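Local coordinates for protein plasma serine protease inhibitor (Homo sapiens, PDB 3DY0) that inhibits serine proteases in a heparin-dependent manner in body fluids and secretions, becoming irreversibly linked to their active serine as they cleave its reactive centre loop, at residues A41-L45 against L71-F75; G94-F98 against Q135-Y139; T144-I148 against A326-T330. All blocks are in the same frame, centred on the assembly; numbering follows the deposited sequence.

Contact 1: A41-L45 against L71-F75; sequences AMLSL and LHRGF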
loop_
_atom_site.group_PDB
_atom_site.type_symbol
_atom_site.label_atom_id
_atom_site.label_comp_id
_atom_site.label_asym_id
_atom_site.label_seq_id
_atom_site.Cartn_x
_atom_site.Cartn_y
_atom_site.Cartn_z
ATOM N N ALA A 41 -12.420 -1.737 -3.565
ATOM C CA ALA A 41 -13.724 -1.201 -3.195
ATOM C C ALA A 41 -14.379 -0.545 -4.416
ATOM O O ALA A 41 -15.571 -0.722 -4.662
ATOM C CB ALA A 41 -13.571 -0.185 -2.071
ATOM N N MET A 42 -13.603 0.218 -5.180
ATOM C CA MET A 42 -14.141 0.857 -6.377
ATOM C C MET A 42 -14.549 -0.210 -7.386
ATOM O O MET A 42 -15.592 -0.107 -8.036
ATOM C CB MET A 42 -13.098 1.793 -6.999
ATOM C CG MET A 42 -12.818 3.025 -6.151
ATOM S SD MET A 42 -11.764 4.239 -6.970
ATOM C CE MET A 42 -10.236 3.275 -7.170
ATOM N N LEU A 43 -13.722 -1.240 -7.512
ATOM C CA LEU A 43 -14.007 -2.324 -8.441
ATOM C C LEU A 43 -15.333 -2.998 -8.082
ATOM O O LEU A 43 -16.104 -3.370 -8.969
ATOM C CB LEU A 43 -12.866 -3.349 -8.418
ATOM C CG LEU A 43 -12.974 -4.564 -9.343
ATOM C CD1 LEU A 43 -13.132 -4.108 -10.793
ATOM C CD2 LEU A 43 -11.727 -5.425 -9.191
ATOM N N SER A 44 -15.612 -3.138 -6.787
ATOM C CA SER A 44 -16.853 -3.777 -6.355
ATOM C C SER A 44 -18.096 -2.986 -6.763
ATOM O O SER A 44 -19.183 -3.552 -6.871
ATOM C CB SER A 44 -16.859 -4.002 -4.833
ATOM O OG SER A 44 -17.152 -2.815 -4.109
ATOM N N LEU A 45 -17.939 -1.688 -7.005
ATOM C CA LEU A 45 -19.077 -0.859 -7.392
ATOM C C LEU A 45 -19.750 -1.367 -8.658
ATOM O O LEU A 45 -20.969 -1.251 -8.813
ATOM C CB LEU A 45 -18.640 0.590 -7.609
ATOM C CG LEU A 45 -18.285 1.402 -6.361
ATOM C CD1 LEU A 45 -17.743 2.763 -6.791
ATOM C CD2 LEU A 45 -19.520 1.565 -5.471
ATOM N N LEU A 71 -18.408 0.571 3.963
ATOM C CA LEU A 71 -17.124 0.477 3.275
ATOM C C LEU A 71 -16.922 1.725 2.420
ATOM O O LEU A 71 -15.905 2.412 2.532
ATOM C CB LEU A 71 -17.085 -0.767 2.378
ATOM C CG LEU A 71 -15.877 -0.893 1.437
ATOM C CD1 LEU A 71 -14.608 -1.091 2.246
ATOM C CD2 LEU A 71 -16.084 -2.064 0.482
ATOM N N HIS A 72 -17.900 2.014 1.569
ATOM C CA HIS A 72 -17.810 3.171 0.689
ATOM C C HIS A 72 -17.907 4.486 1.441
ATOM O O HIS A 72 -17.195 5.431 1.117
ATOM C CB HIS A 72 -18.889 3.099 -0.393
ATOM C CG HIS A 72 -18.804 1.870 -1.242
ATOM N ND1 HIS A 72 -17.674 1.535 -1.959
ATOM C CD2 HIS A 72 -19.704 0.885 -1.477
ATOM C CE1 HIS A 72 -17.882 0.397 -2.597
ATOM N NE2 HIS A 72 -19.106 -0.020 -2.322
ATOM N N ARG A 73 -18.782 4.549 2.443
ATOM C CA ARG A 73 -18.932 5.773 3.226
ATOM C C ARG A 73 -17.611 6.105 3.914
ATOM O O ARG A 73 -17.198 7.265 3.961
ATOM C CB ARG A 73 -20.026 5.603 4.285
ATOM C CG ARG A 73 -20.390 6.894 5.010
ATOM C CD ARG A 73 -20.848 6.619 6.432
ATOM N NE ARG A 73 -19.752 6.117 7.261
ATOM C CZ ARG A 73 -18.678 6.826 7.592
ATOM N NH1 ARG A 73 -17.729 6.286 8.345
ATOM N NH2 ARG A 73 -18.555 8.081 7.177
ATOM N N GLY A 74 -16.951 5.079 4.446
ATOM C CA GLY A 74 -15.678 5.277 5.117
ATOM C C GLY A 74 -14.612 5.826 4.185
ATOM O O GLY A 74 -13.862 6.729 4.556
ATOM N N PHE A 75 -14.541 5.281 2.973
ATOM C CA PHE A 75 -13.559 5.745 2.004
ATOM C C PHE A 75 -13.898 7.141 1.497
ATOM O O PHE A 75 -13.006 7.940 1.245
ATOM C CB PHE A 75 -13.450 4.769 0.824
ATOM C CG PHE A 75 -12.497 3.627 1.067
ATOM C CD1 PHE A 75 -11.250 3.855 1.636
ATOM C CD2 PHE A 75 -12.837 2.330 0.701
ATOM C CE1 PHE A 75 -10.347 2.808 1.839
ATOM C CE2 PHE A 75 -11.939 1.272 0.899
ATOM C CZ PHE A 75 -10.697 1.514 1.466
HETATM O O HOH W 1 -19.890 -2.310 -3.713
#
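The helical segments carrying Ala41 and His72 cross at a signed angle of -129°, with their short axes no nearer than 11.0 Å. The nearest CA atoms across the pair are those of Ala41 and His72, 7.1 Å apart. A small residue suits this place: the methyl of Ala41 is directed at the other helix, meeting Phe75 CE2 at 3.7 Å and, a little farther off, the CD2 branch of Leu71.

His72 bridges most of the gap with its ring. CG lies beside its own backbone N (chi1 -59°), and the imidazole runs alongside Leu45, pointing the other way. Leu45 CD2 covers one ring face as a CH-pi contact, 3.7 Å from the centroid and displaced toward the rim. At the ring edge, His72 CE1 faces Ala41 O at 3.3 Å, a polar contact well suited to an electron-poor ring carbon. Both segments belong to the helical part of the serpin fold, on helices 33-45 and 65-81, and Tyr117 of helix 107-117 joins them by packing on Ala41 and Phe75 while its OH hydrogen-bonds His72 ND1.

The other ring nitrogen is held through water: one molecule lies 2.8 Å from His72 NE2 and donates a hydrogen bond to Ser44 OG, also 2.8 Å away. Bonded at both nitrogens, to Tyr117 and to this water, the imidazole is fixed in its rotation. With chi1 at 78°, Ser44 folds its short hydroxyl back against its own helix, where OG receives the water and donates to Ala41 O at 2.7 Å.

Contact 2: G94-F98 against Q135-Y139; sequences GNALF and QINDY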
loop_
_atom_site.group_PDB
_atom_site.type_symbol
_atom_site.label_atom_id
_atom_site.label_comp_id
_atom_site.label_asym_id
_atom_site.label_seq_id
_atom_site.Cartn_x
_atom_site.Cartn_y
_atom_site.Cartn_z
ATOM N N GLY A 94 -5.983 9.751 -4.352
ATOM C CA GLY A 94 -6.951 10.046 -5.394
ATOM C C GLY A 94 -7.243 8.913 -6.355
ATOM O O GLY A 94 -6.532 7.907 -6.391
ATOM N N ASN A 95 -8.289 9.104 -7.155
ATOM C CA ASN A 95 -8.737 8.101 -8.113
ATOM C C ASN A 95 -9.072 8.705 -9.469
ATOM O O ASN A 95 -9.481 9.863 -9.560
ATOM C CB ASN A 95 -9.970 7.409 -7.545
ATOM C CG ASN A 95 -9.715 6.845 -6.173
ATOM O OD1 ASN A 95 -8.882 5.958 -6.016
ATOM N ND2 ASN A 95 -10.413 7.366 -5.165
ATOM N N ALA A 96 -8.908 7.906 -10.518
ATOM C CA ALA A 96 -9.195 8.369 -11.869
ATOM C C ALA A 96 -9.567 7.209 -12.775
ATOM O O ALA A 96 -9.101 6.084 -12.595
ATOM C CB ALA A 96 -7.981 9.097 -12.439
ATOM N N LEU A 97 -10.428 7.493 -13.744
ATOM C CA LEU A 97 -10.840 6.496 -14.717
ATOM C C LEU A 97 -10.396 6.971 -16.095
ATOM O O LEU A 97 -10.693 8.095 -16.495
ATOM C CB LEU A 97 -12.364 6.326 -14.719
ATOM C CG LEU A 97 -13.022 5.452 -13.651
ATOM C CD1 LEU A 97 -14.531 5.652 -13.696
ATOM C CD2 LEU A 97 -12.675 3.985 -13.898
ATOM N N PHE A 98 -9.655 6.126 -16.799
ATOM C CA PHE A 98 -9.220 6.437 -18.157
ATOM C C PHE A 98 -10.041 5.485 -19.013
ATOM O O PHE A 98 -9.864 4.269 -18.949
ATOM C CB PHE A 98 -7.723 6.183 -18.316
ATOM C CG PHE A 98 -6.870 7.155 -17.557
ATOM C CD1 PHE A 98 -6.523 6.913 -16.230
ATOM C CD2 PHE A 98 -6.451 8.340 -18.153
ATOM C CE1 PHE A 98 -5.772 7.838 -15.511
ATOM C CE2 PHE A 98 -5.702 9.273 -17.444
ATOM C CZ PHE A 98 -5.361 9.020 -16.116
ATOM N N GLN A 135 0.049 9.023 -21.373
ATOM C CA GLN A 135 -0.990 9.807 -20.717
ATOM C C GLN A 135 -1.192 9.371 -19.267
ATOM O O GLN A 135 -1.167 10.193 -18.348
ATOM C CB GLN A 135 -2.310 9.669 -21.483
ATOM C CG GLN A 135 -3.518 10.211 -20.735
ATOM C CD GLN A 135 -4.822 9.953 -21.466
ATOM O OE1 GLN A 135 -4.947 8.982 -22.214
ATOM N NE2 GLN A 135 -5.806 10.813 -21.238
ATOM N N ILE A 136 -1.380 8.073 -19.066
ATOM C CA ILE A 136 -1.612 7.550 -17.725
ATOM C C ILE A 136 -0.369 7.586 -16.845
ATOM O O ILE A 136 -0.452 7.976 -15.679
ATOM C CB ILE A 136 -2.181 6.122 -17.793
ATOM C CG1 ILE A 136 -3.513 6.148 -18.556
ATOM C CG2 ILE A 136 -2.405 5.574 -16.383
ATOM C CD1 ILE A 136 -4.085 4.784 -18.872
ATOM N N ASN A 137 0.782 7.197 -17.390
ATOM C CA ASN A 137 2.007 7.223 -16.597
ATOM C C ASN A 137 2.384 8.646 -16.199
ATOM O O ASN A 137 2.889 8.867 -15.099
ATOM C CB ASN A 137 3.171 6.567 -17.347
ATOM C CG ASN A 137 3.048 5.055 -17.403
ATOM O OD1 ASN A 137 2.339 4.452 -16.602
ATOM N ND2 ASN A 137 3.759 4.432 -18.340
ATOM N N ASP A 138 2.150 9.611 -17.087
ATOM C CA ASP A 138 2.458 11.000 -16.764
ATOM C C ASP A 138 1.543 11.485 -15.645
ATOM O O ASP A 138 1.965 12.249 -14.775
ATOM C CB ASP A 138 2.276 11.913 -17.983
ATOM C CG ASP A 138 3.419 11.806 -18.978
ATOM O OD1 ASP A 138 4.484 11.261 -18.618
ATOM O OD2 ASP A 138 3.254 12.284 -20.121
ATOM N N TYR A 139 0.284 11.048 -15.682
ATOM C CA TYR A 139 -0.688 11.431 -14.662
ATOM C C TYR A 139 -0.259 10.876 -13.312
ATOM O O TYR A 139 -0.242 11.598 -12.319
ATOM C CB TYR A 139 -2.080 10.886 -15.006
ATOM C CG TYR A 139 -3.109 11.068 -13.907
ATOM C CD1 TYR A 139 -3.739 12.294 -13.704
ATOM C CD2 TYR A 139 -3.449 10.007 -13.068
ATOM C CE1 TYR A 139 -4.687 12.461 -12.688
ATOM C CE2 TYR A 139 -4.397 10.162 -12.054
ATOM C CZ TYR A 139 -5.010 11.387 -11.871
ATOM O OH TYR A 139 -5.950 11.532 -10.874
#
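Phe98 and Tyr139 are brought together by different first torsions: Phe98 CG stands beside its backbone N (chi1 -69°), whereas Tyr139 CG is anti to its own (chi1 172°), which carries the phenol outward from the helix toward the strand. The result is a T-shaped (edge-to-face) aromatic pair in which Phe98 offers its edge, led by CZ, to the face of Tyr139, with ring centroids 5.5 Å apart and planes at 73°. This is helix-on-sheet packing of the serpin fold: segment 135-139, on helix 129-143 (helix F in serpin nomenclature), runs nearly antiparallel to segment 94-98, on strand 90-99 of the large sheet, and Phe98 provides the greatest share of the surface covered between the two segments.

One face of Phe98 is taken by Ile136. Its CG1 methylene sits over the middle of the ring, 3.7 Å from the centroid, in a CH-pi contact, while CD1 reaches back to Phe98 CB at 3.9 Å. A branched residue suits the site because CG2 takes the other direction and approaches Phe98 CE1. Gln135 passes along the rim of the same ring with its chain extended, NE2 lying 4.0 Å from Phe98 CD2 and the amide plane steeply turned against the ring. That amide is anchored at both ends beyond the pair, OE1 to Thr124 and NE2 to Pro123 O, which holds the flat group in place, and both it and CG lie along the edge of the phenylalanine.

Two residues earlier on the strand a small side chain suits the place, because the phenol end of Tyr139 lies across Ala96. Tyr139 OH hydrogen-bonds Asp120 OD1, and Ala96 CB touches that hydroxyl oxygen at 3.5 Å.

Contact 3: T144-I148 against A326-T330; sequences TKGKI and AAAAT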
loop_
_atom_site.group_PDB
_atom_site.type_symbol
_atom_site.label_atom_id
_atom_site.label_comp_id
_atom_site.label_asym_id
_atom_site.label_seq_id
_atom_site.Cartn_x
_atom_site.Cartn_y
_atom_site.Cartn_z
ATOM N N THR A 144 2.137 11.642 -7.913
ATOM C CA THR A 144 3.044 11.097 -6.908
ATOM C C THR A 144 4.354 11.876 -6.881
ATOM O O THR A 144 5.382 11.378 -6.428
ATOM C CB THR A 144 3.331 9.601 -7.145
ATOM O OG1 THR A 144 3.960 9.422 -8.416
ATOM C CG2 THR A 144 2.038 8.803 -7.104
ATOM N N LYS A 145 4.291 13.110 -7.374
ATOM C CA LYS A 145 5.438 14.005 -7.404
ATOM C C LYS A 145 6.714 13.339 -7.907
ATOM O O LYS A 145 7.795 13.501 -7.326
ATOM C CB LYS A 145 5.655 14.611 -6.015
ATOM C CG LYS A 145 4.437 15.371 -5.497
ATOM C CD LYS A 145 4.753 16.147 -4.227
ATOM N N GLY A 146 6.570 12.584 -8.993
ATOM C CA GLY A 146 7.696 11.911 -9.617
ATOM C C GLY A 146 8.192 10.630 -8.977
ATOM O O GLY A 146 9.175 10.060 -9.440
ATOM N N LYS A 147 7.518 10.161 -7.932
ATOM C CA LYS A 147 7.955 8.945 -7.252
ATOM C C LYS A 147 7.538 7.647 -7.940
ATOM O O LYS A 147 8.270 6.661 -7.892
ATOM C CB LYS A 147 7.469 8.949 -5.801
ATOM C CG LYS A 147 8.018 10.106 -4.966
ATOM C CD LYS A 147 9.545 10.139 -4.967
ATOM C CE LYS A 147 10.069 11.276 -4.089
ATOM N NZ LYS A 147 11.555 11.386 -4.123
ATOM N N ILE A 148 6.364 7.634 -8.570
ATOM C CA ILE A 148 5.916 6.434 -9.272
ATOM C C ILE A 148 6.004 6.711 -10.767
ATOM O O ILE A 148 5.144 7.380 -11.343
ATOM C CB ILE A 148 4.461 6.046 -8.909
ATOM C CG1 ILE A 148 4.337 5.789 -7.401
ATOM C CG2 ILE A 148 4.067 4.781 -9.668
ATOM C CD1 ILE A 148 5.167 4.619 -6.890
ATOM N N ALA A 326 6.904 8.420 0.677
ATOM C CA ALA A 326 6.373 7.136 0.240
ATOM C C ALA A 326 5.260 7.398 -0.755
ATOM O O ALA A 326 4.514 8.371 -0.632
ATOM C CB ALA A 326 5.837 6.337 1.428
ATOM N N ALA A 327 5.143 6.528 -1.744
ATOM C CA ALA A 327 4.104 6.706 -2.740
ATOM C C ALA A 327 3.761 5.372 -3.353
ATOM O O ALA A 327 4.535 4.428 -3.276
ATOM C CB ALA A 327 4.573 7.663 -3.821
ATOM N N ALA A 328 2.586 5.300 -3.959
ATOM C CA ALA A 328 2.156 4.074 -4.603
ATOM C C ALA A 328 1.004 4.365 -5.546
ATOM O O ALA A 328 0.352 5.406 -5.456
ATOM C CB ALA A 328 1.721 3.046 -3.552
ATOM N N ALA A 329 0.770 3.438 -6.465
ATOM C CA ALA A 329 -0.333 3.568 -7.395
ATOM C C ALA A 329 -0.772 2.166 -7.770
ATOM O O ALA A 329 0.036 1.231 -7.780
ATOM C CB ALA A 329 0.093 4.348 -8.644
ATOM N N THR A 330 -2.061 2.022 -8.046
ATOM C CA THR A 330 -2.627 0.741 -8.440
ATOM C C THR A 330 -3.394 0.993 -9.731
ATOM O O THR A 330 -4.230 1.894 -9.793
ATOM C CB THR A 330 -3.595 0.201 -7.366
ATOM O OG1 THR A 330 -2.898 0.061 -6.124
ATOM C CG2 THR A 330 -4.159 -1.152 -7.779
#
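The turn at Thr144-Ile148 passes over strand 326-330, bringing Thr144 CA within 6.1 Å of Ala327 CA and Ile148 CA within 6.4 Å of Ala328 CA. Ala327 presents its methyl to the turn, where it meets Lys147 CB at 3.7 Å and, slightly farther off, Thr144 CB. Ile148 stretches along the strand: CD1 lies 3.8 Å from Ala328 CA, and CG2 is 4.1 Å from Ala329 CB. Side chains no larger than alanine let the turn come this close.

The strand is the N-terminal portion of the cleaved reactive centre loop, inserted between strands 159-172 and 307-319 as in other cleaved serpins, and the turn ends helix 129-143 in a Schellman motif with Lys145 as its C-prime residue. Lys145 and Gly146, the central residues of the type I' turn from Thr144 to Lys147, both have positive phi, which glycine adopts readily.

Thr144 braces that turn from within. Its OG1, placed between backbone N and carbonyl carbon (chi1 61°), accepts a hydrogen bond from Ile148 N at 3.0 Å with an N-H...O angle of 153° and also hydrogen-bonds Val140 O. Against this strand Lys147 uses CB; its bent chain then leads away to a salt bridge with Glu318.

Overall arrangement
Along the chain the three contacts follow in series. Contact 1 joins two helices, and contact 2 begins on strand 90-99, which follows helix 65-81; their centres are about 19 Å apart, yet they touch where Met42 packs on Asn95. Contacts 2 and 3 are closer, with centres about 12 Å apart, and reach the same large sheet from helix 129-143 and from the turn that ends it. Contact 3 lies about 21 Å from contact 1, between centres. The sheet thus has helix 33-45 on one side and helix 129-143 on the other, and strand 323-335, inserted between strands 159-172 and 307-319 after cleavage, makes the reactive centre loop part of it, as in other cleaved serpins.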